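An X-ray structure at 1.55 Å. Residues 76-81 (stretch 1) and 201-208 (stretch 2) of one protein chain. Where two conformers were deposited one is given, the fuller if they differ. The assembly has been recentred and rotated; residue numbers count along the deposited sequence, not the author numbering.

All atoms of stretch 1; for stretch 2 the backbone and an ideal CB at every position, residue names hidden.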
# COMPACT_ATOMS: atom_id res chain seq x y z
N ASN A 76 1.45 -15.39 -16.18
CA ASN A 76 2.07 -14.51 -17.18
C ASN A 76 1.44 -13.14 -17.24
O ASN A 76 1.01 -12.68 -18.30
CB ASN A 76 2.05 -15.18 -18.56
CG ASN A 76 3.43 -15.17 -19.16
OD1 ASN A 76 3.87 -14.16 -19.73
ND2 ASN A 76 4.18 -16.24 -18.92
N ARG A 77 1.41 -12.45 -16.08
CA ARG A 77 0.85 -11.11 -15.99
C ARG A 77 1.83 -10.20 -15.27
O ARG A 77 1.64 -9.84 -14.10
CB ARG A 77 -0.53 -11.13 -15.33
CG ARG A 77 -1.57 -11.55 -16.35
CD ARG A 77 -2.90 -11.73 -15.72
NE ARG A 77 -3.56 -10.45 -15.48
CZ ARG A 77 -4.65 -10.34 -14.73
NH1 ARG A 77 -5.19 -11.42 -14.18
NH2 ARG A 77 -5.19 -9.15 -14.52
N PRO A 78 2.95 -9.84 -15.99
CA PRO A 78 4.01 -9.01 -15.37
C PRO A 78 3.55 -7.69 -14.80
O PRO A 78 4.21 -7.16 -13.90
CB PRO A 78 5.03 -8.78 -16.51
CG PRO A 78 4.27 -9.09 -17.76
CD PRO A 78 3.33 -10.19 -17.38
N GLU A 79 2.40 -7.15 -15.27
CA GLU A 79 1.89 -5.90 -14.74
C GLU A 79 1.46 -6.03 -13.27
O GLU A 79 1.35 -5.00 -12.57
CB GLU A 79 0.70 -5.38 -15.59
CG GLU A 79 -0.57 -6.23 -15.48
CD GLU A 79 -0.69 -7.44 -16.39
OE1 GLU A 79 0.34 -7.94 -16.90
OE2 GLU A 79 -1.84 -7.91 -16.56
N LEU A 80 1.20 -7.28 -12.79
CA LEU A 80 0.77 -7.53 -11.41
C LEU A 80 1.94 -7.85 -10.47
O LEU A 80 1.74 -8.01 -9.27
CB LEU A 80 -0.16 -8.76 -11.41
CG LEU A 80 -1.43 -8.73 -12.29
CD1 LEU A 80 -2.31 -9.94 -11.94
CD2 LEU A 80 -2.24 -7.44 -12.06
N TYR A 81 3.13 -8.01 -11.03
CA TYR A 81 4.28 -8.48 -10.25
C TYR A 81 4.77 -7.50 -9.21
O TYR A 81 4.80 -6.28 -9.43
CB TYR A 81 5.45 -8.81 -11.17
CG TYR A 81 5.33 -10.04 -12.05
CD1 TYR A 81 4.14 -10.77 -12.11
CD2 TYR A 81 6.41 -10.50 -12.79
CE1 TYR A 81 4.03 -11.92 -12.91
CE2 TYR A 81 6.30 -11.61 -13.62
CZ TYR A 81 5.12 -12.34 -13.65
OH TYR A 81 5.06 -13.46 -14.45
N UNK A 201 -6.98 0.48 -11.92
CA UNK A 201 -6.61 0.09 -10.56
C UNK A 201 -5.15 -0.34 -10.61
O UNK A 201 -4.57 -0.42 -11.70
CB UNK A 201 -7.51 -1.03 -10.02
N UNK A 202 -4.62 -0.79 -9.46
CA UNK A 202 -3.29 -1.38 -9.35
C UNK A 202 -3.11 -2.58 -10.33
O UNK A 202 -1.98 -2.91 -10.67
CB UNK A 202 -3.05 -1.83 -7.91
N UNK A 203 -4.22 -3.22 -10.79
CA UNK A 203 -4.14 -4.39 -11.66
C UNK A 203 -4.14 -4.07 -13.14
O UNK A 203 -4.08 -5.00 -13.95
CB UNK A 203 -5.31 -5.33 -11.36
N UNK A 204 -4.17 -2.78 -13.51
CA UNK A 204 -4.21 -2.43 -14.94
C UNK A 204 -2.83 -2.12 -15.43
O UNK A 204 -2.13 -1.33 -14.79
CB UNK A 204 -5.14 -1.24 -15.20
N UNK A 205 -2.44 -2.72 -16.56
CA UNK A 205 -1.13 -2.48 -17.13
C UNK A 205 -0.92 -0.99 -17.48
O UNK A 205 0.19 -0.48 -17.27
CB UNK A 205 -0.94 -3.35 -18.38
N UNK A 206 -1.96 -0.30 -18.01
CA UNK A 206 -1.77 1.10 -18.42
C UNK A 206 -2.08 2.12 -17.31
O UNK A 206 -2.18 3.31 -17.61
CB UNK A 206 -2.65 1.40 -19.63
N UNK A 207 -2.16 1.67 -16.03
CA UNK A 207 -2.64 2.57 -14.97
C UNK A 207 -1.87 3.90 -14.83
O UNK A 207 -2.50 4.91 -14.57
CB UNK A 207 -2.58 1.83 -13.63
N UNK A 208 -0.52 3.91 -14.98
CA UNK A 208 0.20 5.20 -14.79
C UNK A 208 -0.33 6.29 -15.73
O UNK A 208 -0.35 7.45 -15.36
CB UNK A 208 1.70 5.01 -15.03

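Position 201 opens a type I beta turn that ends at 204, and its ideal CB has nothing of stretch 1 within 5.5 Å. Only the turn makes a demand here: a short polar side chain at its first position can take a backbone NH from within the turn. Serine, threonine, aspartate or asparagine would suit. The residue is Thr201, chi1 p, whose OG1 accepts from the N of position 203 at 3.0 Å.

Position 202, at phi/psi -55/-22, has the usual angles for the second residue of such a turn. Its CB points sideways into space that stretch 1 leaves empty, so proline or almost any polar residue could stand here. It is Glu202; its closest side-chain approach, Glu202 CG to Leu80 CD2, is 6.7 Å.

Position 203 matters more. Its CB points sideways, but the ideal CB lies 3.8 Å from Leu80 CD2 and 5.0 Å from Arg77 NH2. A methyl group favours a small aliphatic residue, while the nearby guanidinium makes an acid plausible; asparagine, serine or alanine would also fit. The residue is Asp203. Its carboxylate does not pair with Arg77: with chi1 m, OD1 lies 3.7 Å from Leu80 CD2, a simple packing contact. The link to Arg77 runs instead through the main chain. Water 1 accepts from Arg77 NH2 (3.0 Å) and donates both to Glu79 OE2 (2.5 Å) and to Asp203 O (2.6 Å). Within stretch 1, Arg77 NE also forms a salt bridge with Glu79 OE2 at 3.3 Å.

Position 204 points its CB away from stretch 1, so large or polar residues are equally possible. It is Tyr204, whose side chain makes no contact with stretch 1. Tyr204 N closes the first turn by donating to Thr201 O (3.0 Å), and its O opens the second by accepting from the N of 207.

At position 205 the backbone comes close: its CA is 5.2 Å from Glu79 CA, and the ideal CB is 3.8 Å from Glu79 CB. The CB points sideways, so the side chain leaves past Glu79; a flexible polar one, glutamine, lysine or glutamate, could do so. The residue is Glu205. Extended as t, t, it shares water 3 with its like-charged neighbour: the water donates to Glu79 OE1 at 2.6 Å and, weakly, to Glu205 OE1 at 3.1 Å.

Position 206 points away, and any small polar residue would serve; it is Asp206, whose carboxylate hydrogen-bonds just outside the stretch.

Position 207 points toward stretch 1, but nothing lies within 5.5 Å of its ideal CB, so only a long side chain crosses the gap. Glu79 O offers an acceptor, favouring lysine, arginine or glutamine. Arg207 reaches there: NH1 stops 3.7 Å from Glu79 O, without a direct hydrogen bond, and donates to Tyr204 O at 2.9 Å, bracing its own turn. Water 2 accepts from Arg207 NH2 at 3.0 Å.

Position 208 is out of reach and unconstrained by stretch 1; it is Ile208.

Stretch 2 (201-208) TEDYEDRI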
# COMPACT_ATOMS: atom_id res chain seq x y z
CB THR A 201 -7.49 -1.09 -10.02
OG1 THR A 201 -7.10 -2.27 -10.73
CG2 THR A 201 -9.03 -0.86 -10.18
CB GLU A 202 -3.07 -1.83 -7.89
CG GLU A 202 -4.04 -2.91 -7.42
CD GLU A 202 -3.77 -3.49 -6.04
OE1 GLU A 202 -2.59 -3.47 -5.60
OE2 GLU A 202 -4.73 -3.98 -5.41
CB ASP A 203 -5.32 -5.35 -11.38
CG ASP A 203 -5.34 -5.96 -9.99
OD1 ASP A 203 -4.26 -6.04 -9.36
OD2 ASP A 203 -6.44 -6.21 -9.48
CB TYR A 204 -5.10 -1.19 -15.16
CG TYR A 204 -6.57 -1.50 -15.20
CD1 TYR A 204 -7.25 -1.90 -14.05
CD2 TYR A 204 -7.31 -1.31 -16.36
CE1 TYR A 204 -8.63 -2.13 -14.06
CE2 TYR A 204 -8.68 -1.58 -16.40
CZ TYR A 204 -9.33 -2.00 -15.25
OH TYR A 204 -10.69 -2.25 -15.26
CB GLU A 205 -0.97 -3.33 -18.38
CG GLU A 205 0.43 -3.28 -18.96
CD GLU A 205 0.59 -4.04 -20.26
OE1 GLU A 205 -0.24 -4.95 -20.53
OE2 GLU A 205 1.54 -3.73 -21.02
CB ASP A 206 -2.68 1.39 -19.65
CG ASP A 206 -4.18 1.32 -19.38
OD1 ASP A 206 -4.58 1.25 -18.17
OD2 ASP A 206 -4.95 1.32 -20.36
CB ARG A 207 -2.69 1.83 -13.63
CG ARG A 207 -1.33 1.43 -13.08
CD ARG A 207 -1.50 0.48 -11.92
NE ARG A 207 -0.20 0.09 -11.37
CZ ARG A 207 0.58 -0.83 -11.91
NH1 ARG A 207 0.19 -1.48 -13.01
NH2 ARG A 207 1.74 -1.14 -11.34
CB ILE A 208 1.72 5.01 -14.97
CG1 ILE A 208 2.26 4.12 -13.83
CG2 ILE A 208 2.44 6.37 -15.01
CD1 ILE A 208 3.82 3.70 -14.05
O HOH W 1 -3.97 -6.76 -15.84
O HOH W 2 3.89 -2.79 -12.63
O HOH W 3 1.07 -7.48 -19.34
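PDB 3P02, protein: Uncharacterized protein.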